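Local coordinates for acetylornithine aminotransferase (Aquifex aeolicus, PDB 2EH6), which catalyses the pyridoxal-phosphate-dependent transfer of an amino group from N(2)-acetyl-L-ornithine to 2-oxoglutarate, a step of arginine biosynthesis, at residues Asp32-Gly38 and Arg352-Pro356; Gln72-Ala76 and Lys88-Ala92; Lys305-Leu309 and Ile368-Arg372. One frame throughout, in Å; residues are numbered along the deposited sequence.

Interaction 1 of 3, residues Asp32-Gly38 and Arg352-Pro356; sequences DFVSGIG and RFLPP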
# COMPACT_ATOMS: atom_id res chain seq x y z
N ASP A 32 24.02 -5.83 9.00
CA ASP A 32 22.63 -6.12 8.68
C ASP A 32 22.36 -7.38 7.87
O ASP A 32 22.54 -7.41 6.66
CB ASP A 32 22.03 -4.91 7.97
CG ASP A 32 20.55 -5.06 7.69
OD1 ASP A 32 19.92 -6.00 8.23
OD2 ASP A 32 20.01 -4.24 6.92
N PHE A 33 21.91 -8.43 8.55
CA PHE A 33 21.58 -9.68 7.89
C PHE A 33 20.08 -9.92 7.85
O PHE A 33 19.62 -11.06 7.79
CB PHE A 33 22.30 -10.85 8.56
CG PHE A 33 23.61 -11.19 7.92
CD1 PHE A 33 24.61 -10.22 7.82
CD2 PHE A 33 23.84 -12.44 7.37
CE1 PHE A 33 25.81 -10.50 7.18
CE2 PHE A 33 25.03 -12.73 6.73
CZ PHE A 33 26.02 -11.76 6.63
N VAL A 34 19.32 -8.83 7.88
CA VAL A 34 17.86 -8.89 7.83
C VAL A 34 17.34 -7.97 6.73
O VAL A 34 16.25 -8.18 6.19
CB VAL A 34 17.23 -8.47 9.19
CG1 VAL A 34 15.74 -8.28 9.03
CG2 VAL A 34 17.52 -9.54 10.24
N SER A 35 18.11 -6.94 6.41
CA SER A 35 17.76 -5.95 5.38
C SER A 35 16.29 -5.50 5.42
O SER A 35 15.65 -5.35 4.37
CB SER A 35 18.10 -6.49 3.98
OG SER A 35 17.26 -7.56 3.59
N GLY A 36 15.78 -5.26 6.62
CA GLY A 36 14.40 -4.79 6.76
C GLY A 36 13.40 -5.80 6.24
O GLY A 36 12.33 -5.42 5.76
N ILE A 37 13.75 -7.07 6.37
CA ILE A 37 12.95 -8.21 5.92
C ILE A 37 13.05 -8.36 4.40
O ILE A 37 12.04 -8.45 3.70
CB ILE A 37 11.47 -8.10 6.31
CG1 ILE A 37 11.34 -7.75 7.80
CG2 ILE A 37 10.77 -9.44 6.09
CD1 ILE A 37 9.89 -7.65 8.26
N GLY A 38 14.28 -8.36 3.89
CA GLY A 38 14.51 -8.53 2.47
C GLY A 38 14.10 -7.38 1.57
O GLY A 38 13.85 -7.57 0.38
N ARG A 352 16.08 -16.59 10.50
CA ARG A 352 16.02 -16.28 9.09
C ARG A 352 17.07 -15.23 8.76
O ARG A 352 17.23 -14.26 9.50
CB ARG A 352 14.62 -15.76 8.73
CG ARG A 352 14.48 -15.26 7.30
CD ARG A 352 13.04 -14.90 6.96
NE ARG A 352 12.39 -14.09 7.98
CZ ARG A 352 11.24 -13.45 7.81
NH1 ARG A 352 10.61 -13.51 6.65
NH2 ARG A 352 10.71 -12.75 8.81
N PHE A 353 17.81 -15.44 7.67
CA PHE A 353 18.85 -14.51 7.25
C PHE A 353 18.50 -13.93 5.89
O PHE A 353 18.28 -14.67 4.94
CB PHE A 353 20.20 -15.24 7.17
CG PHE A 353 20.52 -16.06 8.39
CD1 PHE A 353 20.88 -15.44 9.58
CD2 PHE A 353 20.44 -17.45 8.35
CE1 PHE A 353 21.15 -16.19 10.73
CE2 PHE A 353 20.70 -18.21 9.49
CZ PHE A 353 21.06 -17.58 10.68
N LEU A 354 18.44 -12.61 5.81
CA LEU A 354 18.10 -11.91 4.57
C LEU A 354 19.03 -10.73 4.38
O LEU A 354 18.60 -9.58 4.33
CB LEU A 354 16.65 -11.41 4.63
CG LEU A 354 15.55 -12.47 4.67
CD1 LEU A 354 14.21 -11.81 5.00
CD2 LEU A 354 15.50 -13.20 3.33
N PRO A 355 20.34 -10.99 4.27
CA PRO A 355 21.29 -9.89 4.08
C PRO A 355 21.09 -9.18 2.75
O PRO A 355 20.43 -9.71 1.85
CB PRO A 355 22.64 -10.59 4.16
CG PRO A 355 22.34 -11.93 3.56
CD PRO A 355 21.03 -12.29 4.24
N PRO A 356 21.64 -7.97 2.60
CA PRO A 356 21.50 -7.23 1.34
C PRO A 356 22.14 -8.09 0.27
O PRO A 356 23.05 -8.87 0.56
CB PRO A 356 22.27 -5.94 1.61
CG PRO A 356 22.08 -5.75 3.09
CD PRO A 356 22.33 -7.14 3.61

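Interaction 2 of 3, residues Gln72-Ala76 and Lys88-Ala92; sequences QEELA and KVFFA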
# COMPACT_ATOMS: atom_id res chain seq x y z
N GLN A 72 6.57 3.96 -15.70
CA GLN A 72 5.92 2.67 -15.43
C GLN A 72 6.23 1.73 -16.61
O GLN A 72 6.54 0.55 -16.41
CB GLN A 72 4.40 2.84 -15.27
CG GLN A 72 3.96 3.20 -13.85
CD GLN A 72 2.46 3.46 -13.73
OE1 GLN A 72 1.64 2.71 -14.24
NE2 GLN A 72 2.11 4.54 -13.04
N GLU A 73 6.13 2.25 -17.83
CA GLU A 73 6.42 1.46 -19.02
C GLU A 73 7.84 0.90 -18.97
O GLU A 73 8.05 -0.29 -19.20
CB GLU A 73 6.28 2.30 -20.29
CG GLU A 73 4.86 2.60 -20.72
CD GLU A 73 4.09 1.37 -21.14
OE1 GLU A 73 4.73 0.34 -21.47
OE2 GLU A 73 2.85 1.43 -21.17
N GLU A 74 8.81 1.76 -18.68
CA GLU A 74 10.21 1.36 -18.63
C GLU A 74 10.49 0.25 -17.63
O GLU A 74 11.18 -0.71 -17.94
CB GLU A 74 11.12 2.55 -18.31
CG GLU A 74 12.47 2.11 -17.73
CD GLU A 74 13.49 3.22 -17.66
OE1 GLU A 74 13.15 4.33 -17.17
OE2 GLU A 74 14.65 2.98 -18.07
N LEU A 75 9.96 0.39 -16.41
CA LEU A 75 10.18 -0.62 -15.39
C LEU A 75 9.45 -1.92 -15.74
O LEU A 75 9.99 -3.01 -15.59
CB LEU A 75 9.70 -0.11 -14.02
CG LEU A 75 9.94 -1.05 -12.85
CD1 LEU A 75 11.41 -1.45 -12.79
CD2 LEU A 75 9.50 -0.38 -11.55
N ALA A 76 8.21 -1.80 -16.23
CA ALA A 76 7.44 -2.99 -16.60
C ALA A 76 8.21 -3.79 -17.65
O ALA A 76 8.31 -5.02 -17.56
CB ALA A 76 6.08 -2.58 -17.16
N LYS A 88 2.04 -8.48 -18.78
CA LYS A 88 1.84 -7.08 -18.46
C LYS A 88 1.97 -6.89 -16.95
O LYS A 88 1.92 -7.85 -16.19
CB LYS A 88 0.47 -6.59 -18.95
CG LYS A 88 0.34 -6.54 -20.47
CD LYS A 88 -0.98 -5.92 -20.91
CE LYS A 88 -1.08 -5.80 -22.42
NZ LYS A 88 0.10 -5.11 -23.00
N VAL A 89 2.12 -5.64 -16.53
CA VAL A 89 2.32 -5.33 -15.12
C VAL A 89 1.34 -4.30 -14.59
O VAL A 89 0.92 -3.40 -15.31
CB VAL A 89 3.76 -4.78 -14.90
CG1 VAL A 89 3.94 -4.30 -13.46
CG2 VAL A 89 4.78 -5.85 -15.25
N PHE A 90 0.99 -4.44 -13.31
CA PHE A 90 0.13 -3.48 -12.63
C PHE A 90 0.94 -3.09 -11.41
O PHE A 90 1.37 -3.97 -10.67
CB PHE A 90 -1.19 -4.08 -12.15
CG PHE A 90 -1.90 -3.20 -11.15
CD1 PHE A 90 -2.51 -2.01 -11.55
CD2 PHE A 90 -1.88 -3.52 -9.79
CE1 PHE A 90 -3.07 -1.14 -10.61
CE2 PHE A 90 -2.44 -2.66 -8.84
CZ PHE A 90 -3.04 -1.46 -9.26
N PHE A 91 1.14 -1.80 -11.19
CA PHE A 91 1.93 -1.33 -10.05
C PHE A 91 1.13 -0.98 -8.81
O PHE A 91 0.15 -0.24 -8.88
CB PHE A 91 2.78 -0.13 -10.46
CG PHE A 91 3.93 -0.48 -11.36
CD1 PHE A 91 5.04 -1.15 -10.85
CD2 PHE A 91 3.90 -0.16 -12.71
CE1 PHE A 91 6.11 -1.51 -11.69
CE2 PHE A 91 4.96 -0.50 -13.56
CZ PHE A 91 6.07 -1.18 -13.04
N ALA A 92 1.55 -1.51 -7.66
CA ALA A 92 0.89 -1.24 -6.39
C ALA A 92 1.93 -0.62 -5.44
O ALA A 92 2.98 -0.16 -5.89
CB ALA A 92 0.34 -2.54 -5.80
O HOH W 1 0.19 0.31 -13.20

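Interaction 3 of 3, residues Lys305-Leu309 and Ile368-Arg372; sequences KLKEL and ISVLR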
# COMPACT_ATOMS: atom_id res chain seq x y z
N LYS A 305 28.65 -22.59 5.42
CA LYS A 305 29.18 -22.20 6.72
C LYS A 305 28.14 -22.42 7.81
O LYS A 305 28.47 -22.82 8.93
CB LYS A 305 29.60 -20.72 6.70
CG LYS A 305 30.72 -20.41 5.72
CD LYS A 305 31.96 -21.26 6.01
CE LYS A 305 33.05 -21.01 4.99
NZ LYS A 305 34.29 -21.77 5.30
N LEU A 306 26.88 -22.17 7.49
CA LEU A 306 25.80 -22.37 8.44
C LEU A 306 25.71 -23.85 8.80
O LEU A 306 25.51 -24.20 9.96
CB LEU A 306 24.47 -21.89 7.85
CG LEU A 306 24.28 -20.38 7.75
CD1 LEU A 306 22.96 -20.06 7.07
CD2 LEU A 306 24.33 -19.76 9.14
N LYS A 307 25.86 -24.71 7.80
CA LYS A 307 25.83 -26.15 8.03
C LYS A 307 27.00 -26.55 8.92
O LYS A 307 26.87 -27.41 9.79
CB LYS A 307 25.92 -26.91 6.71
CG LYS A 307 24.67 -26.86 5.85
CD LYS A 307 24.91 -27.52 4.49
CE LYS A 307 23.65 -27.52 3.64
NZ LYS A 307 23.91 -27.97 2.24
N GLU A 308 28.14 -25.90 8.71
CA GLU A 308 29.35 -26.17 9.47
C GLU A 308 29.22 -25.92 10.97
O GLU A 308 29.91 -26.55 11.76
CB GLU A 308 30.51 -25.35 8.91
CG GLU A 308 31.19 -25.99 7.71
CD GLU A 308 32.13 -25.03 7.01
OE1 GLU A 308 32.82 -24.25 7.70
OE2 GLU A 308 32.19 -25.07 5.76
N LEU A 309 28.35 -25.00 11.35
CA LEU A 309 28.15 -24.69 12.76
C LEU A 309 27.62 -25.92 13.50
O LEU A 309 27.85 -26.08 14.70
CB LEU A 309 27.17 -23.53 12.92
CG LEU A 309 27.60 -22.18 12.34
CD1 LEU A 309 26.45 -21.19 12.44
CD2 LEU A 309 28.82 -21.65 13.09
N ILE A 368 29.02 -15.32 10.66
CA ILE A 368 29.21 -16.69 11.10
C ILE A 368 29.93 -16.74 12.45
O ILE A 368 29.56 -17.50 13.33
CB ILE A 368 30.01 -17.50 10.06
CG1 ILE A 368 29.16 -17.70 8.80
CG2 ILE A 368 30.44 -18.84 10.65
CD1 ILE A 368 27.86 -18.47 9.03
N SER A 369 30.96 -15.91 12.61
CA SER A 369 31.72 -15.87 13.85
C SER A 369 30.79 -15.56 15.03
O SER A 369 30.84 -16.23 16.06
CB SER A 369 32.82 -14.81 13.76
OG SER A 369 33.66 -14.85 14.90
N VAL A 370 29.95 -14.54 14.87
CA VAL A 370 29.01 -14.16 15.92
C VAL A 370 28.06 -15.31 16.23
O VAL A 370 27.77 -15.59 17.40
CB VAL A 370 28.18 -12.93 15.50
CG1 VAL A 370 27.05 -12.70 16.49
CG2 VAL A 370 29.08 -11.71 15.42
N LEU A 371 27.58 -15.98 15.19
CA LEU A 371 26.68 -17.11 15.36
C LEU A 371 27.36 -18.24 16.12
O LEU A 371 26.77 -18.85 17.01
CB LEU A 371 26.21 -17.60 13.99
CG LEU A 371 25.28 -16.65 13.24
CD1 LEU A 371 24.98 -17.20 11.85
CD2 LEU A 371 23.99 -16.47 14.02
N ARG A 372 28.61 -18.52 15.76
CA ARG A 372 29.37 -19.57 16.41
C ARG A 372 29.48 -19.28 17.91
O ARG A 372 29.39 -20.18 18.74
CB ARG A 372 30.77 -19.69 15.79
CG ARG A 372 31.62 -20.83 16.34
CD ARG A 372 32.92 -20.98 15.56
NE ARG A 372 33.66 -22.20 15.90
CZ ARG A 372 34.42 -22.36 16.99
NH1 ARG A 372 34.55 -21.38 17.87
NH2 ARG A 372 35.06 -23.51 17.18

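Interaction 1 of 3, residues Asp32-Gly38 and Arg352-Pro356
Pro-355 lays CB over one face of the Phe-33 ring where the fold-type I aminotransferase chain brings its N-terminal and C-terminal parts together, each segment just leaving a strand of the same mixed sheet. This CB sits 3.9 Å from the ring centroid, a CH-pi contact to which proline offers C-H groups from a rigid ring. Helix 361-374 also packs on Phe-33. The backbones are tied by the bond from Leu-354 N to Phe-33 O (2.8 Å), the donor lying above the carbonyl plane. Leu-354 packs CD1 against the backbone of the turn at 35-38, 3.6 Å from Gly-38 N, where a glycine leaves space for the methyl and tolerates the positive phi of 70°. Ile-37, beside Lys-241, which carries the cofactor when attached (it is not here), lays CG2 against Arg-352 NH1; this guanidinium bonds chiefly to Asn-344 and weakly, through NH1, to Gln-215. Asp-32 OD1 shapes the turn, accepting from Val-34 N (an Asx turn) and Ser-35 N (an Asx motif) on one face of its carboxylate. With OG between its backbone N and carbonyl carbon (chi1 69°), Ser-35 reaches across, and OG donates to Leu-354 O at 2.5 Å, with a C=O...O angle of 161°.

Interaction 2 of 3, residues Gln72-Ala76 and Lys88-Ala92
This is a buried helix-on-sheet contact: helix 70-81 packs on strand 87-92, the outermost strand within this chain of a mixed, mostly parallel sheet, though Val-89 makes backbone hydrogen bonds to the second subunit; the short-segment axes lie 9.0 Å apart with an angle of 124° between their directions. Phe-91 carries it. With CG anti to its carbonyl carbon (chi1 -72°), the ring projects from the strand to the helix, and its edge runs along one turn. Gln-72 O lies near the ring plane, 3.4 Å from Phe-91 CE2, and Ala-76 N lies in that plane at the edge; these two atoms already share the helical hydrogen bond. Gln-72 slides past the ring in the opposite direction, its CG 3.5 Å from Phe-91 CD2, with the amide plane turned 71° from the ring. Leu-75 comes in obliquely, its CD2 3.6 Å from Phe-91 CE1. Within the strand, Val-89 places CG1 over the centre of one ring face, while its CB meets Ala-76 CB at 3.9 Å; the small alanine lets the helix come close there. Were Phe-91 replaced by an alanine, a gap would probably open between helix and strand, leaving Leu-75 CD2 and Gln-72 CG without their aromatic partner. A polar link runs beside the ring: one water donates to Gln-72 OE1 (3.0 Å) and accepts from Phe-91 N (3.1 Å). NE2 of that amide donates to Asn-65 OD1 and Gly-273 O; together with the water on OE1, these help fix its rotation. Leu-3 of the second subunit packs on Gln-72, and helix 275-308 covers Leu-75. Helices laid against such a central sheet are typical of the large domain of fold-type I pyridoxal-phosphate enzymes.

Interaction 3 of 3, residues Lys305-Leu309 and Ile368-Arg372
Ile-368 and Leu-309 bury the greatest area here, each with its CB directed toward the other segment. The CD1 of Ile-368 lies between two residues of 305-309, 3.7 Å from Lys-305 CB and 3.8 Å from Leu-306 CD2. Its other branch, CG2, faces Leu-309 CD2. Leu-309 itself forks: CD1 rests on Leu-371 CB at 3.9 Å, the two side chains crossing at about a right angle, while CD2 meets Arg-372 CB, also at 3.9 Å. Deeper in, the methyls Leu-306 CD2 and Leu-371 CD1 touch at 3.8 Å. A branched aliphatic residue suits the places of Ile-368 and Leu-309 because each offers two arms to different partners. It is helix-to-helix packing in the C-terminal small domain of the class-III aminotransferase fold, joining the C-terminal part of the long helix 275-308 to the last helix, 361-374. Both helices lie against the sheet containing strand 350-353; Val-314 of the edge strand 313-317 gives Leu-306 a further neighbour. Toward the surface, charged residues border the apolar seam. The Lys-305 chain bends at chi2 (-57°), which leads NZ away from Ile-368 to a long salt bridge with Glu-308 OE1, 3.8 Å, while its CB stays in the packing. Arg-372 likewise contributes aliphatic carbon through CB, its chain running extended from CG to NE.

Overall arrangement
Interactions 1 and 3 adjoin, their centres 16 Å apart, and Phe-353 is shared between them: its CE2 lies 3.8 Å from Leu-306 CD1 and its CZ 4.1 Å from Leu-371 CD1. Interaction 2 stands apart, its centre about 26 Å from that of interaction 1 and about 40 Å from that of interaction 3, on the far side of the chain's centre from the latter. Interaction 1 comes nearest the cofactor: the Ile-37 side chain is about 5 Å from the bound pyridoxal phosphate, against about 12 Å for Phe-91 in interaction 2. Interactions 1 and 2 both touch the second subunit, whereas interaction 3 lies away from it and from the annotated sites.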